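Long-range contact in Protease/Reverse transcriptase/ribonuclease H (Eastern chimpanzee simian foamy virus, PDB 7KSF), which combines an aspartic protease, a reverse transcriptase and a ribonuclease H in one chain, probably serving polyprotein maturation and reverse transcription: residues E642-V646 and T664-V669. The protein carries 1 engineered substitution. Residues are numbered along the deposited sequence; the frame is centred on the assembly and turned at random.
Sequences EIAAV and TDSFYV. With CA (calcium ion), chain B.
Glu642 and Asp665 bring their carboxylates together at the acidic metal site of the RNase H fold, where helix 638-654 meets the turn leading from strand 660-664 into helix 667-683. Glu642 binds the calcium ion through OE2 alone, at 2.0 Å, and the carbonyl O of Gly596, on strand 590-597, is the ion's other protein ligand. With chi2 at 179°, the Glu642 side chain runs extended beyond CG, carrying its carboxylate to the calcium while OE1 lies 3.1 Å from Ser666 CB. Asp665 sends CG opposite its own backbone N (chi1 -178°), and its OD2 comes to 3.3 Å from Glu642 OE2. Both oxygens are acceptors, so the pair is no hydrogen bond; the two carboxylate planes stand nearly perpendicular, 84° apart. Asp665 OD2 stays 4.2 Å from the calcium ion, too far to be a ligand here, and has the like charge of Asp595 OD2 close by. This clustering of acids is consistent with the metal-dependent active site of RNase H enzymes. Ser666 N-caps helix 667-683, although its OG accepts only a weak, bent bond from Tyr668 N. Away from the metal the contact turns apolar. Val669 divides its two methyl groups between neighbours on the other helix: CG2 meets Ile643 CG1 at 3.8 Å, whereas CG1 reaches tip to tip toward Val646 CG2 at 4.0 Å. Across the other branch of Val646, at about a right angle, lies Thr664, with its OG1 3.4 Å from Val646 CG1.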
loop_
_atom_site.group_PDB
_atom_site.type_symbol
_atom_site.label_atom_id
_atom_site.label_comp_id
_atom_site.label_asym_id
_atom_site.label_seq_id
_atom_site.Cartn_x
_atom_site.Cartn_y
_atom_site.Cartn_z
ATOM N N GLU A 642 26.227 -12.298 -26.076
ATOM C CA GLU A 642 24.886 -12.675 -25.654
ATOM C C GLU A 642 24.617 -12.308 -24.202
ATOM O O GLU A 642 23.452 -12.267 -23.792
ATOM C CB GLU A 642 24.668 -14.174 -25.877
ATOM C CG GLU A 642 24.737 -14.576 -27.341
ATOM C CD GLU A 642 24.545 -16.057 -27.562
ATOM O OE1 GLU A 642 24.969 -16.845 -26.698
ATOM O OE2 GLU A 642 23.966 -16.434 -28.604
ATOM N N ILE A 643 25.667 -12.035 -23.424
ATOM C CA ILE A 643 25.489 -11.526 -22.068
ATOM C C ILE A 643 25.199 -10.031 -22.090
ATOM O O ILE A 643 24.226 -9.565 -21.487
ATOM C CB ILE A 643 26.727 -11.841 -21.207
ATOM C CG1 ILE A 643 26.703 -13.294 -20.726
ATOM C CG2 ILE A 643 26.812 -10.898 -20.012
ATOM C CD1 ILE A 643 27.892 -13.666 -19.865
ATOM N N ALA A 644 26.036 -9.257 -22.782
ATOM C CA ALA A 644 25.813 -7.818 -22.858
ATOM C C ALA A 644 24.566 -7.469 -23.655
ATOM O O ALA A 644 24.074 -6.339 -23.550
ATOM C CB ALA A 644 27.033 -7.121 -23.462
ATOM N N ALA A 645 24.038 -8.407 -24.444
ATOM C CA ALA A 645 22.853 -8.120 -25.245
ATOM C C ALA A 645 21.623 -7.902 -24.374
ATOM O O ALA A 645 20.703 -7.182 -24.774
ATOM C CB ALA A 645 22.600 -9.250 -26.242
ATOM N N VAL A 646 21.585 -8.509 -23.191
ATOM C CA VAL A 646 20.418 -8.364 -22.333
ATOM C C VAL A 646 20.576 -7.211 -21.342
ATOM O O VAL A 646 19.577 -6.617 -20.926
ATOM C CB VAL A 646 20.118 -9.691 -21.613
ATOM C CG1 VAL A 646 19.962 -10.814 -22.629
ATOM C CG2 VAL A 646 21.209 -10.024 -20.612
ATOM N N THR A 664 16.935 -14.711 -24.604
ATOM C CA THR A 664 18.337 -14.926 -24.933
ATOM C C THR A 664 18.495 -16.214 -25.726
ATOM O O THR A 664 17.915 -17.247 -25.376
ATOM C CB THR A 664 19.201 -15.006 -23.673
ATOM O OG1 THR A 664 18.786 -14.007 -22.737
ATOM C CG2 THR A 664 20.662 -14.782 -24.025
ATOM N N ASP A 665 19.290 -16.151 -26.796
ATOM C CA ASP A 665 19.654 -17.370 -27.509
ATOM C C ASP A 665 20.551 -18.264 -26.659
ATOM O O ASP A 665 20.568 -19.486 -26.849
ATOM C CB ASP A 665 20.342 -17.016 -28.827
ATOM C CG ASP A 665 20.698 -18.238 -29.645
ATOM O OD1 ASP A 665 19.940 -19.229 -29.600
ATOM O OD2 ASP A 665 21.738 -18.207 -30.335
ATOM N N SER A 666 21.286 -17.678 -25.719
ATOM C CA SER A 666 22.194 -18.440 -24.873
ATOM C C SER A 666 21.436 -19.168 -23.775
ATOM O O SER A 666 20.472 -18.644 -23.208
ATOM C CB SER A 666 23.239 -17.518 -24.246
ATOM O OG SER A 666 24.114 -18.239 -23.395
ATOM N N PHE A 667 21.884 -20.385 -23.471
ATOM C CA PHE A 667 21.337 -21.119 -22.335
ATOM C C PHE A 667 21.866 -20.570 -21.018
ATOM O O PHE A 667 21.118 -20.472 -20.038
ATOM C CB PHE A 667 21.670 -22.607 -22.458
ATOM C CG PHE A 667 23.129 -22.922 -22.254
ATOM C CD1 PHE A 667 23.578 -23.437 -21.047
ATOM C CD2 PHE A 667 24.052 -22.694 -23.261
ATOM C CE1 PHE A 667 24.917 -23.723 -20.854
ATOM C CE2 PHE A 667 25.392 -22.979 -23.075
ATOM C CZ PHE A 667 25.824 -23.494 -21.870
ATOM N N TYR A 668 23.149 -20.200 -20.979
ATOM C CA TYR A 668 23.780 -19.809 -19.724
ATOM C C TYR A 668 23.201 -18.514 -19.172
ATOM O O TYR A 668 23.137 -18.335 -17.951
ATOM C CB TYR A 668 25.288 -19.669 -19.919
ATOM C CG TYR A 668 26.034 -19.235 -18.677
ATOM C CD1 TYR A 668 26.382 -20.154 -17.696
ATOM C CD2 TYR A 668 26.397 -17.907 -18.487
ATOM C CE1 TYR A 668 27.066 -19.765 -16.562
ATOM C CE2 TYR A 668 27.077 -17.508 -17.354
ATOM C CZ TYR A 668 27.409 -18.441 -16.392
ATOM O OH TYR A 668 28.089 -18.048 -15.263
ATOM N N VAL A 669 22.775 -17.603 -20.048
ATOM C CA VAL A 669 22.278 -16.311 -19.588
ATOM C C VAL A 669 20.942 -16.474 -18.875
ATOM O O VAL A 669 20.764 -16.008 -17.744
ATOM C CB VAL A 669 22.173 -15.330 -20.768
ATOM C CG1 VAL A 669 21.645 -13.983 -20.297
ATOM C CG2 VAL A 669 23.526 -15.166 -21.439
HETATM CA CA CA B . 24.868 -15.402 -30.087
#